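Local coordinates for protein blue-light-activated histidine kinase 2 (Erythrobacter litoralis HTCC2594, PDB 4R38) that senses blue light through a flavin-binding LOV domain, the part described here, and as a histidine kinase phosphorylates protein histidine, linking light to increased bacterial virulence, at residues L22-I28 and Y40-F45; A73-L77 and E88-Y92; G100-L106 and I123-Q129. Residues are numbered along the deposited sequence.

Contact 1: L22-I28 and Y40-F45. With RBF (riboflavin), chain E.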
loop_
_atom_site.group_PDB
_atom_site.type_symbol
_atom_site.label_atom_id
_atom_site.label_comp_id
_atom_site.label_asym_id
_atom_site.label_seq_id
_atom_site.Cartn_x
_atom_site.Cartn_y
_atom_site.Cartn_z
ATOM N N LEU A 22 6.315 -7.612 -12.210
ATOM C CA LEU A 22 6.346 -8.935 -11.607
ATOM C C LEU A 22 4.948 -9.545 -11.520
ATOM O O LEU A 22 3.940 -8.837 -11.696
ATOM C CB LEU A 22 6.970 -8.788 -10.219
ATOM C CG LEU A 22 8.438 -8.330 -10.236
ATOM C CD1 LEU A 22 8.802 -7.586 -8.942
ATOM C CD2 LEU A 22 9.349 -9.514 -10.435
ATOM N N PRO A 23 4.861 -10.854 -11.230
ATOM C CA PRO A 23 3.554 -11.524 -11.158
ATOM C C PRO A 23 2.806 -11.287 -9.850
ATOM O O PRO A 23 2.118 -12.182 -9.335
ATOM C CB PRO A 23 3.934 -13.009 -11.276
ATOM C CG PRO A 23 5.268 -13.073 -10.653
ATOM C CD PRO A 23 5.969 -11.826 -11.098
ATOM N N PHE A 24 2.940 -10.079 -9.317
ATOM C CA PHE A 24 2.257 -9.713 -8.106
ATOM C C PHE A 24 2.323 -8.203 -7.976
ATOM O O PHE A 24 3.275 -7.559 -8.426
ATOM C CB PHE A 24 2.861 -10.404 -6.883
ATOM C CG PHE A 24 4.361 -10.349 -6.826
ATOM C CD1 PHE A 24 5.012 -9.244 -6.295
ATOM C CD2 PHE A 24 5.128 -11.420 -7.277
ATOM C CE1 PHE A 24 6.416 -9.197 -6.234
ATOM C CE2 PHE A 24 6.526 -11.388 -7.219
ATOM C CZ PHE A 24 7.170 -10.277 -6.695
ATOM N N SER A 25 1.275 -7.655 -7.390
ATOM C CA SER A 25 1.149 -6.206 -7.173
ATOM C C SER A 25 2.242 -5.753 -6.219
ATOM O O SER A 25 2.449 -6.343 -5.155
ATOM C CB SER A 25 -0.233 -5.893 -6.601
ATOM O OG SER A 25 -0.394 -4.495 -6.290
ATOM N N LEU A 26 2.980 -4.728 -6.631
ATOM C CA LEU A 26 4.049 -4.176 -5.820
ATOM C C LEU A 26 3.997 -2.662 -5.881
ATOM O O LEU A 26 3.677 -2.089 -6.926
ATOM C CB LEU A 26 5.391 -4.692 -6.322
ATOM C CG LEU A 26 6.627 -4.313 -5.482
ATOM C CD1 LEU A 26 7.603 -5.475 -5.402
ATOM C CD2 LEU A 26 7.284 -3.077 -6.054
ATOM N N THR A 27 4.294 -2.036 -4.740
ATOM C CA THR A 27 4.268 -0.590 -4.590
ATOM C C THR A 27 5.473 -0.163 -3.767
ATOM O O THR A 27 5.960 -0.917 -2.926
ATOM C CB THR A 27 3.022 -0.130 -3.839
ATOM O OG1 THR A 27 3.015 -0.715 -2.528
ATOM C CG2 THR A 27 1.740 -0.521 -4.586
ATOM N N ILE A 28 5.981 1.040 -4.019
ATOM C CA ILE A 28 7.062 1.581 -3.214
ATOM C C ILE A 28 6.626 2.995 -2.869
ATOM O O ILE A 28 6.120 3.688 -3.744
ATOM C CB ILE A 28 8.392 1.642 -3.978
ATOM C CG1 ILE A 28 8.868 0.224 -4.384
ATOM C CG2 ILE A 28 9.489 2.327 -3.163
ATOM C CD1 ILE A 28 10.001 0.231 -5.360
ATOM N N TYR A 40 6.160 4.462 -7.029
ATOM C CA TYR A 40 6.152 3.380 -8.010
ATOM C C TYR A 40 5.051 2.377 -7.707
ATOM O O TYR A 40 4.822 2.019 -6.553
ATOM C CB TYR A 40 7.485 2.629 -7.998
ATOM C CG TYR A 40 7.516 1.441 -8.944
ATOM C CD1 TYR A 40 7.891 1.599 -10.271
ATOM C CD2 TYR A 40 7.114 0.190 -8.510
ATOM C CE1 TYR A 40 7.901 0.522 -11.142
ATOM C CE2 TYR A 40 7.114 -0.896 -9.371
ATOM C CZ TYR A 40 7.496 -0.722 -10.675
ATOM O OH TYR A 40 7.478 -1.800 -11.519
ATOM N N VAL A 41 4.371 1.933 -8.755
ATOM C CA VAL A 41 3.471 0.787 -8.675
ATOM C C VAL A 41 3.742 0.032 -9.971
ATOM O O VAL A 41 4.214 0.630 -10.947
ATOM C CB VAL A 41 1.968 1.179 -8.541
ATOM C CG1 VAL A 41 1.771 2.102 -7.352
ATOM C CG2 VAL A 41 1.421 1.823 -9.824
ATOM N N ASN A 42 3.463 -1.267 -9.989
ATOM C CA ASN A 42 3.579 -2.014 -11.222
ATOM C C ASN A 42 2.232 -2.317 -11.888
ATOM O O ASN A 42 1.152 -1.954 -11.409
ATOM C CB ASN A 42 4.365 -3.309 -10.987
ATOM C CG ASN A 42 3.664 -4.283 -10.068
ATOM O OD1 ASN A 42 2.569 -4.028 -9.575
ATOM N ND2 ASN A 42 4.321 -5.435 -9.829
ATOM N N ARG A 43 2.321 -3.001 -13.022
ATOM C CA ARG A 43 1.139 -3.321 -13.801
ATOM C C ARG A 43 0.166 -4.190 -13.010
ATOM O O ARG A 43 -1.037 -4.064 -13.168
ATOM C CB ARG A 43 1.563 -4.038 -15.090
ATOM C CG ARG A 43 0.421 -4.284 -16.042
ATOM C CD ARG A 43 0.893 -4.983 -17.314
ATOM N NE ARG A 43 -0.241 -5.342 -18.165
ATOM C CZ ARG A 43 -0.157 -6.083 -19.266
ATOM N NH1 ARG A 43 1.017 -6.560 -19.671
ATOM N NH2 ARG A 43 -1.257 -6.352 -19.964
ATOM N N ALA A 44 0.671 -5.103 -12.180
ATOM C CA ALA A 44 -0.224 -5.940 -11.365
ATOM C C ALA A 44 -1.058 -5.102 -10.386
ATOM O O ALA A 44 -2.207 -5.439 -10.094
ATOM C CB ALA A 44 0.576 -7.014 -10.598
ATOM N N PHE A 45 -0.483 -4.019 -9.870
ATOM C CA PHE A 45 -1.222 -3.107 -9.007
ATOM C C PHE A 45 -2.332 -2.439 -9.787
ATOM O O PHE A 45 -3.440 -2.362 -9.310
ATOM C CB PHE A 45 -0.313 -2.039 -8.433
ATOM C CG PHE A 45 -1.017 -1.034 -7.567
ATOM C CD1 PHE A 45 -1.127 -1.244 -6.199
ATOM C CD2 PHE A 45 -1.573 0.106 -8.120
ATOM C CE1 PHE A 45 -1.757 -0.314 -5.392
ATOM C CE2 PHE A 45 -2.201 1.042 -7.325
ATOM C CZ PHE A 45 -2.302 0.833 -5.957
HETATM N N1 RBF E . -3.174 0.730 2.407
HETATM C C2 RBF E . -4.221 0.147 1.767
HETATM O O2 RBF E . -5.355 0.334 2.167
HETATM N N3 RBF E . -3.985 -0.651 0.683
HETATM C C4 RBF E . -2.749 -0.811 0.161
HETATM O O4 RBF E . -2.560 -1.543 -0.838
HETATM C C4A RBF E . -1.642 -0.160 0.762
HETATM N N5 RBF E . -0.378 -0.235 0.272
HETATM C C5A RBF E . 0.633 0.414 0.874
HETATM C C6 RBF E . 1.971 0.338 0.396
HETATM C C7 RBF E . 3.015 1.025 1.013
HETATM C C7M RBF E . 4.427 0.858 0.397
HETATM C C8 RBF E . 2.752 1.789 2.149
HETATM C C8M RBF E . 3.817 2.568 2.924
HETATM C C9 RBF E . 1.476 1.864 2.635
HETATM C C9A RBF E . 0.381 1.183 2.028
HETATM N N10 RBF E . -0.899 1.319 2.538
HETATM C C10 RBF E . -1.936 0.640 1.915
HETATM C "C1'" RBF E . -1.202 2.041 3.774
HETATM C "C2'" RBF E . -1.618 3.502 3.648
HETATM O "O2'" RBF E . -0.863 4.075 2.660
HETATM C "C3'" RBF E . -1.384 4.201 4.983
HETATM O "O3'" RBF E . -0.015 4.213 5.279
HETATM C "C4'" RBF E . -2.110 3.499 6.128
HETATM O "O4'" RBF E . -3.496 3.471 5.910
HETATM C "C5'" RBF E . -1.828 4.195 7.454
HETATM O "O5'" RBF E . -2.236 5.551 7.389
HETATM O O HOH W 1 3.158 -6.446 -12.600
#
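The N42 side chain overlaps the backbone of F24-L26 and ties it down at two points: ND2 donates to F24 O at 2.8 Å, while OD1 accepts from L26 N at 3.1 Å. N42 is also the N-cap of the helix that follows, since its OD1 takes a second hydrogen bond, from F45 N, at 3.1 Å. One side-chain amide thus ties helix 43-49 to the F24-L26 backbone. The two segments then pair as an antiparallel hairpin. N42 N donates to L26 O at 3.2 Å and I28 N to Y40 O at 3.0 Å, with a weak return bond from Y40 N to I28 O at 3.4 Å. L26 CD2 and Y40 CE2 pack 4.0 Å apart. On the face carrying T27 and V41, T27 CG2 meets F45 CD1 at 3.4 Å, and T27 OG1 comes within 3.3 Å of riboflavin C6, so this face borders the flavin pocket. A water bridges L22 O and A44 N, at 2.7 and 2.9 Å. In this PAS fold, strand 25-30 runs between strands 38-41 and 119-128, with S25 OG hydrogen-bonded to Q124, while F45, on helix 43-49, reaches C61, the flavin-attachment cysteine, not attached here.

Contact 2: A73-L77 and E88-Y92. With RBF (riboflavin), chain E.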
loop_
_atom_site.group_PDB
_atom_site.type_symbol
_atom_site.label_atom_id
_atom_site.label_comp_id
_atom_site.label_asym_id
_atom_site.label_seq_id
_atom_site.Cartn_x
_atom_site.Cartn_y
_atom_site.Cartn_z
ATOM N N ALA A 73 -6.737 -1.851 12.085
ATOM C CA ALA A 73 -5.800 -2.303 11.075
ATOM C C ALA A 73 -5.056 -1.112 10.477
ATOM O O ALA A 73 -3.865 -1.177 10.270
ATOM C CB ALA A 73 -6.525 -3.065 9.987
ATOM N N VAL A 74 -5.762 -0.015 10.220
ATOM C CA VAL A 74 -5.103 1.155 9.655
ATOM C C VAL A 74 -4.045 1.644 10.642
ATOM O O VAL A 74 -2.933 1.967 10.236
ATOM C CB VAL A 74 -6.132 2.292 9.343
ATOM C CG1 VAL A 74 -5.429 3.605 9.041
ATOM C CG2 VAL A 74 -6.995 1.885 8.140
ATOM N N GLU A 75 -4.373 1.671 11.932
ATOM C CA GLU A 75 -3.390 2.142 12.921
ATOM C C GLU A 75 -2.183 1.189 13.080
ATOM O O GLU A 75 -1.061 1.637 13.320
ATOM C CB GLU A 75 -4.062 2.466 14.264
ATOM C CG GLU A 75 -3.114 2.814 15.408
ATOM C CD GLU A 75 -2.016 3.840 15.051
ATOM O OE1 GLU A 75 -2.179 4.681 14.120
ATOM O OE2 GLU A 75 -0.973 3.800 15.733
ATOM N N ARG A 76 -2.388 -0.115 12.914
ATOM C CA ARG A 76 -1.243 -1.042 12.911
ATOM C C ARG A 76 -0.264 -0.730 11.767
ATOM O O ARG A 76 0.960 -0.725 11.948
ATOM C CB ARG A 76 -1.759 -2.479 12.893
ATOM C CG ARG A 76 -2.364 -2.852 14.247
ATOM C CD ARG A 76 -2.612 -4.335 14.432
ATOM N NE ARG A 76 -3.611 -4.847 13.499
ATOM C CZ ARG A 76 -4.925 -4.836 13.694
ATOM N NH1 ARG A 76 -5.453 -4.317 14.797
ATOM N NH2 ARG A 76 -5.723 -5.336 12.761
ATOM N N LEU A 77 -0.813 -0.464 10.587
ATOM C CA LEU A 77 -0.053 -0.023 9.457
ATOM C C LEU A 77 0.685 1.285 9.715
ATOM O O LEU A 77 1.860 1.384 9.448
ATOM C CB LEU A 77 -0.941 0.120 8.234
ATOM C CG LEU A 77 -1.620 -1.140 7.669
ATOM C CD1 LEU A 77 -2.452 -0.799 6.428
ATOM C CD2 LEU A 77 -0.654 -2.212 7.348
ATOM N N GLU A 88 2.131 -6.968 8.383
ATOM C CA GLU A 88 1.228 -7.712 7.530
ATOM C C GLU A 88 -0.194 -7.527 8.094
ATOM O O GLU A 88 -0.403 -7.691 9.288
ATOM C CB GLU A 88 1.701 -9.172 7.530
ATOM C CG GLU A 88 0.861 -10.151 6.765
ATOM C CD GLU A 88 1.610 -11.472 6.554
ATOM O OE1 GLU A 88 2.544 -11.768 7.330
ATOM O OE2 GLU A 88 1.270 -12.204 5.608
ATOM N N GLU A 89 -1.147 -7.137 7.241
ATOM C CA GLU A 89 -2.543 -6.901 7.619
ATOM C C GLU A 89 -3.453 -7.218 6.437
ATOM O O GLU A 89 -3.103 -6.940 5.291
ATOM C CB GLU A 89 -2.797 -5.427 7.989
ATOM C CG GLU A 89 -2.154 -4.937 9.270
ATOM C CD GLU A 89 -2.771 -5.545 10.513
ATOM O OE1 GLU A 89 -3.985 -5.869 10.495
ATOM O OE2 GLU A 89 -2.030 -5.696 11.512
ATOM N N THR A 90 -4.634 -7.766 6.721
ATOM C CA THR A 90 -5.682 -7.889 5.716
ATOM C C THR A 90 -6.693 -6.755 5.907
ATOM O O THR A 90 -7.327 -6.661 6.949
ATOM C CB THR A 90 -6.364 -9.247 5.813
ATOM O OG1 THR A 90 -5.367 -10.272 5.681
ATOM C CG2 THR A 90 -7.412 -9.413 4.718
ATOM N N ILE A 91 -6.835 -5.912 4.888
ATOM C CA ILE A 91 -7.573 -4.653 5.007
ATOM C C ILE A 91 -8.600 -4.542 3.865
ATOM O O ILE A 91 -8.358 -4.992 2.745
ATOM C CB ILE A 91 -6.577 -3.470 5.000
ATOM C CG1 ILE A 91 -7.245 -2.173 5.437
ATOM C CG2 ILE A 91 -5.880 -3.354 3.625
ATOM C CD1 ILE A 91 -6.261 -1.029 5.664
ATOM N N TYR A 92 -9.766 -3.992 4.153
ATOM C CA TYR A 92 -10.793 -3.819 3.132
ATOM C C TYR A 92 -10.518 -2.598 2.267
ATOM O O TYR A 92 -10.360 -1.484 2.764
ATOM C CB TYR A 92 -12.175 -3.704 3.774
ATOM C CG TYR A 92 -13.312 -4.038 2.823
ATOM C CD1 TYR A 92 -13.665 -5.360 2.576
ATOM C CD2 TYR A 92 -14.024 -3.038 2.169
ATOM C CE1 TYR A 92 -14.707 -5.675 1.716
ATOM C CE2 TYR A 92 -15.061 -3.349 1.287
ATOM C CZ TYR A 92 -15.402 -4.665 1.080
ATOM O OH TYR A 92 -16.430 -4.985 0.217
HETATM N N1 RBF E . -3.174 0.730 2.407
HETATM C C2 RBF E . -4.221 0.147 1.767
HETATM O O2 RBF E . -5.355 0.334 2.167
HETATM N N3 RBF E . -3.985 -0.651 0.683
HETATM C C4 RBF E . -2.749 -0.811 0.161
HETATM O O4 RBF E . -2.560 -1.543 -0.838
HETATM C C4A RBF E . -1.642 -0.160 0.762
HETATM N N5 RBF E . -0.378 -0.235 0.272
HETATM C C5A RBF E . 0.633 0.414 0.874
HETATM C C6 RBF E . 1.971 0.338 0.396
HETATM C C7 RBF E . 3.015 1.025 1.013
HETATM C C7M RBF E . 4.427 0.858 0.397
HETATM C C8 RBF E . 2.752 1.789 2.149
HETATM C C8M RBF E . 3.817 2.568 2.924
HETATM C C9 RBF E . 1.476 1.864 2.635
HETATM C C9A RBF E . 0.381 1.183 2.028
HETATM N N10 RBF E . -0.899 1.319 2.538
HETATM C C10 RBF E . -1.936 0.640 1.915
HETATM C "C1'" RBF E . -1.202 2.041 3.774
HETATM C "C2'" RBF E . -1.618 3.502 3.648
HETATM O "O2'" RBF E . -0.863 4.075 2.660
HETATM C "C3'" RBF E . -1.384 4.201 4.983
HETATM O "O3'" RBF E . -0.015 4.213 5.279
HETATM C "C4'" RBF E . -2.110 3.499 6.128
HETATM O "O4'" RBF E . -3.496 3.471 5.910
HETATM C "C5'" RBF E . -1.828 4.195 7.454
HETATM O "O5'" RBF E . -2.236 5.551 7.389
#
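E89, I91 and L77 carry most of this contact between helix 73-77 and strand 88-92, whose axes approach to 8.9 Å with N-to-C directions 144° apart. E89 is the polar part. Its carboxylate meets the guanidinium of R76 in a two-pronged salt bridge, R76 NE to E89 OE2 at 2.7 Å and R76 NH2 to E89 OE1 at 2.9 Å, the first oxygen lying near the guanidinium plane. L77 CD2 packs 3.7 Å from E89 CG, so the carbon part of the glutamate also lies against the helix, while A73 CB is 3.8 Å from E89 OE1. Helix 71-82 is the long helix that precedes the outer strand 87-94 in the PAS fold, where helices and sheet enclose the cofactor between them. I91, pointing toward the helix, contributes the apolar part: its CD1 is 3.9 Å from both L77 CD1 and V74 CG2. The same methyl lies 3.9 Å from riboflavin O2, and V74 CG1 is 3.7 Å from O4' of the ribityl chain, so helix and strand both line the pocket. L77 also touches L105 on the neighbouring strand 100-109, to which E89 and I91 are joined by backbone hydrogen bonds.

Contact 3: G100-L106 and I123-Q129. With RBF (riboflavin), chain E.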
loop_
_atom_site.group_PDB
_atom_site.type_symbol
_atom_site.label_atom_id
_atom_site.label_comp_id
_atom_site.label_asym_id
_atom_site.label_seq_id
_atom_site.Cartn_x
_atom_site.Cartn_y
_atom_site.Cartn_z
ATOM N N GLY A 100 -15.623 -3.582 -3.541
ATOM C CA GLY A 100 -14.831 -3.840 -2.360
ATOM C C GLY A 100 -14.090 -5.146 -2.517
ATOM O O GLY A 100 -14.558 -6.057 -3.225
ATOM N N PHE A 101 -12.930 -5.236 -1.872
ATOM C CA PHE A 101 -12.182 -6.488 -1.813
ATOM C C PHE A 101 -11.250 -6.518 -0.620
ATOM O O PHE A 101 -10.854 -5.477 -0.116
ATOM C CB PHE A 101 -11.387 -6.704 -3.103
ATOM C CG PHE A 101 -10.203 -5.760 -3.279
ATOM C CD1 PHE A 101 -8.911 -6.197 -3.034
ATOM C CD2 PHE A 101 -10.396 -4.445 -3.694
ATOM C CE1 PHE A 101 -7.813 -5.343 -3.195
ATOM C CE2 PHE A 101 -9.315 -3.592 -3.855
ATOM C CZ PHE A 101 -8.019 -4.042 -3.618
ATOM N N TRP A 102 -10.893 -7.719 -0.174
ATOM C CA TRP A 102 -9.919 -7.889 0.890
ATOM C C TRP A 102 -8.494 -7.887 0.312
ATOM O O TRP A 102 -8.173 -8.604 -0.637
ATOM C CB TRP A 102 -10.203 -9.164 1.696
ATOM C CG TRP A 102 -11.444 -9.053 2.555
ATOM C CD1 TRP A 102 -12.664 -9.635 2.324
ATOM C CD2 TRP A 102 -11.591 -8.292 3.766
ATOM N NE1 TRP A 102 -13.550 -9.295 3.318
ATOM C CE2 TRP A 102 -12.917 -8.475 4.218
ATOM C CE3 TRP A 102 -10.724 -7.493 4.519
ATOM C CZ2 TRP A 102 -13.397 -7.877 5.383
ATOM C CZ3 TRP A 102 -11.205 -6.897 5.676
ATOM C CH2 TRP A 102 -12.526 -7.097 6.100
ATOM N N ASN A 103 -7.655 -7.026 0.868
ATOM C CA ASN A 103 -6.298 -6.857 0.398
ATOM C C ASN A 103 -5.386 -7.324 1.510
ATOM O O ASN A 103 -5.385 -6.755 2.601
ATOM C CB ASN A 103 -6.065 -5.378 0.088
ATOM C CG ASN A 103 -4.672 -5.081 -0.473
ATOM O OD1 ASN A 103 -3.730 -5.912 -0.436
ATOM N ND2 ASN A 103 -4.530 -3.894 -1.015
ATOM N N HIS A 104 -4.646 -8.399 1.249
ATOM C CA HIS A 104 -3.644 -8.877 2.185
ATOM C C HIS A 104 -2.365 -8.155 1.835
ATOM O O HIS A 104 -1.718 -8.451 0.840
ATOM C CB HIS A 104 -3.464 -10.390 2.062
ATOM C CG HIS A 104 -2.587 -10.986 3.121
ATOM N ND1 HIS A 104 -2.973 -12.060 3.893
ATOM C CD2 HIS A 104 -1.333 -10.668 3.517
ATOM C CE1 HIS A 104 -2.004 -12.361 4.739
ATOM N NE2 HIS A 104 -0.997 -11.534 4.531
ATOM N N LEU A 105 -2.020 -7.190 2.671
ATOM C CA LEU A 105 -0.891 -6.318 2.441
ATOM C C LEU A 105 0.284 -6.773 3.306
ATOM O O LEU A 105 0.121 -7.054 4.493
ATOM C CB LEU A 105 -1.309 -4.885 2.810
ATOM C CG LEU A 105 -0.293 -3.751 2.752
ATOM C CD1 LEU A 105 0.193 -3.436 1.344
ATOM C CD2 LEU A 105 -0.928 -2.496 3.375
ATOM N N LEU A 106 1.453 -6.880 2.697
ATOM C CA LEU A 106 2.697 -7.121 3.413
ATOM C C LEU A 106 3.632 -6.007 3.039
ATOM O O LEU A 106 3.929 -5.822 1.865
ATOM C CB LEU A 106 3.357 -8.442 3.004
ATOM C CG LEU A 106 2.566 -9.689 3.307
ATOM C CD1 LEU A 106 1.640 -9.996 2.151
ATOM C CD2 LEU A 106 3.535 -10.836 3.531
ATOM N N ILE A 123 3.651 -5.480 -0.960
ATOM C CA ILE A 123 2.923 -6.258 -1.952
ATOM C C ILE A 123 1.494 -6.412 -1.486
ATOM O O ILE A 123 1.210 -6.387 -0.277
ATOM C CB ILE A 123 3.542 -7.644 -2.223
ATOM C CG1 ILE A 123 3.568 -8.475 -0.943
ATOM C CG2 ILE A 123 4.920 -7.463 -2.825
ATOM C CD1 ILE A 123 4.003 -9.900 -1.183
ATOM N N GLN A 124 0.595 -6.500 -2.465
ATOM C CA GLN A 124 -0.819 -6.641 -2.235
ATOM C C GLN A 124 -1.299 -7.912 -2.886
ATOM O O GLN A 124 -1.025 -8.159 -4.063
ATOM C CB GLN A 124 -1.583 -5.498 -2.877
ATOM C CG GLN A 124 -1.278 -4.174 -2.282
ATOM C CD GLN A 124 -0.027 -3.515 -2.802
ATOM O OE1 GLN A 124 0.509 -3.876 -3.849
ATOM N NE2 GLN A 124 0.443 -2.509 -2.066
ATOM N N VAL A 125 -2.040 -8.691 -2.113
ATOM C CA VAL A 125 -2.656 -9.912 -2.603
ATOM C C VAL A 125 -4.167 -9.796 -2.444
ATOM O O VAL A 125 -4.680 -9.624 -1.336
ATOM C CB VAL A 125 -2.181 -11.137 -1.811
ATOM C CG1 VAL A 125 -2.834 -12.411 -2.366
ATOM C CG2 VAL A 125 -0.673 -11.245 -1.848
ATOM N N ASP A 126 -4.867 -9.878 -3.567
ATOM C CA ASP A 126 -6.321 -9.838 -3.614
ATOM C C ASP A 126 -6.917 -11.129 -3.045
ATOM O O ASP A 126 -6.763 -12.200 -3.650
ATOM C CB ASP A 126 -6.725 -9.662 -5.077
ATOM C CG ASP A 126 -8.192 -9.341 -5.270
ATOM O OD1 ASP A 126 -9.022 -9.573 -4.357
ATOM O OD2 ASP A 126 -8.507 -8.861 -6.380
ATOM N N MET A 127 -7.601 -11.027 -1.898
ATOM C CA MET A 127 -8.222 -12.188 -1.258
ATOM C C MET A 127 -9.719 -12.269 -1.582
ATOM O O MET A 127 -10.427 -13.122 -1.042
ATOM C CB MET A 127 -8.033 -12.137 0.260
ATOM C CG MET A 127 -6.589 -12.104 0.725
ATOM S SD MET A 127 -5.747 -13.619 0.278
ATOM C CE MET A 127 -4.044 -13.322 0.787
ATOM N N GLY A 128 -10.212 -11.363 -2.424
ATOM C CA GLY A 128 -11.585 -11.438 -2.919
ATOM C C GLY A 128 -12.637 -10.797 -2.035
ATOM O O GLY A 128 -12.321 -9.960 -1.193
ATOM N N GLN A 129 -13.888 -11.215 -2.230
ATOM C CA GLN A 129 -15.045 -10.643 -1.531
ATOM C C GLN A 129 -15.652 -11.618 -0.520
ATOM O O GLN A 129 -14.964 -12.138 0.359
ATOM C CB GLN A 129 -16.122 -10.230 -2.546
ATOM C CG GLN A 129 -15.756 -9.015 -3.416
ATOM C CD GLN A 129 -14.637 -9.273 -4.432
ATOM O OE1 GLN A 129 -13.825 -8.385 -4.710
ATOM N NE2 GLN A 129 -14.605 -10.476 -5.005
HETATM N N1 RBF E . -3.174 0.730 2.407
HETATM C C2 RBF E . -4.221 0.147 1.767
HETATM O O2 RBF E . -5.355 0.334 2.167
HETATM N N3 RBF E . -3.985 -0.651 0.683
HETATM C C4 RBF E . -2.749 -0.811 0.161
HETATM O O4 RBF E . -2.560 -1.543 -0.838
HETATM C C4A RBF E . -1.642 -0.160 0.762
HETATM N N5 RBF E . -0.378 -0.235 0.272
HETATM C C5A RBF E . 0.633 0.414 0.874
HETATM C C6 RBF E . 1.971 0.338 0.396
HETATM C C7 RBF E . 3.015 1.025 1.013
HETATM C C7M RBF E . 4.427 0.858 0.397
HETATM C C8 RBF E . 2.752 1.789 2.149
HETATM C C8M RBF E . 3.817 2.568 2.924
HETATM C C9 RBF E . 1.476 1.864 2.635
HETATM C C9A RBF E . 0.381 1.183 2.028
HETATM N N10 RBF E . -0.899 1.319 2.538
HETATM C C10 RBF E . -1.936 0.640 1.915
HETATM C "C1'" RBF E . -1.202 2.041 3.774
HETATM C "C2'" RBF E . -1.618 3.502 3.648
HETATM O "O2'" RBF E . -0.863 4.075 2.660
HETATM C "C3'" RBF E . -1.384 4.201 4.983
HETATM O "O3'" RBF E . -0.015 4.213 5.279
HETATM C "C4'" RBF E . -2.110 3.499 6.128
HETATM O "O4'" RBF E . -3.496 3.471 5.910
HETATM C "C5'" RBF E . -1.828 4.195 7.454
HETATM O "O5'" RBF E . -2.236 5.551 7.389
#
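Strand segment 100-106 runs antiparallel to 123-128, their axes approaching to 4.6 Å. F101 turns its ring beside the D126 carboxylate, with CD1 3.6 Å from OD1; that oxygen accepts from G128 N at 2.9 Å, an Asx turn at D126-G128. W102 is held at both backbone ends: its N donates to G128 O and its O accepts from M127 N, both at 2.8 Å, while W102 CB packs 4.0 Å from M127 CB. N103 faces D126 as a non-hydrogen-bonded pair and turns to the flavin; its ND2 is hydrogen-bonded chiefly to N93 OD1 and makes a weak hydrogen bond to riboflavin O4 at 3.1 Å. H104 and V125 form the next, hydrogen-bonded pair, H104 N to V125 O at 2.9 Å and V125 N to H104 O at 3.0 Å; H104 CB meets M127 CE at 3.2 Å. L105 shares the face of N103 and Q124: its CD1 lies 3.4 Å from riboflavin N5 and 3.5 Å from Q124 NE2. Q124 NE2 makes weak hydrogen bonds to flavin O4 and N5, each at 3.4 Å. L106 N donates to I123 O at 3.0 Å and I123 N to L106 O at 2.9 Å. In the PAS sheet this hairpin of central strand 119-128 and its neighbour 100-109 lies between strands 25-30 and 87-94, with the Q124 side chain hydrogen-bonded to S25 and T27 and packed on F45 of helix 43-49.

Overall arrangement
The three contacts come in series along the chain, yet all reach one five-stranded antiparallel sheet of the PAS fold, whose strand order is 2-1-5-4-3. Contact 3 joins the central strand 119-128 to its neighbour 100-109. Contact 1 lies at one side, its centre about 13 Å from that of contact 3 and joined to it through S25 and T27 with Q124; contact 2 lies at the other, about 11 Å away and joined by E88 with H104. Contacts 1 and 2 do not touch (centres about 19 Å apart, nearest atoms about 10 Å), but all three reach riboflavin, so both sides and the middle of the sheet, with V74 of helix 71-82, contribute to its pocket.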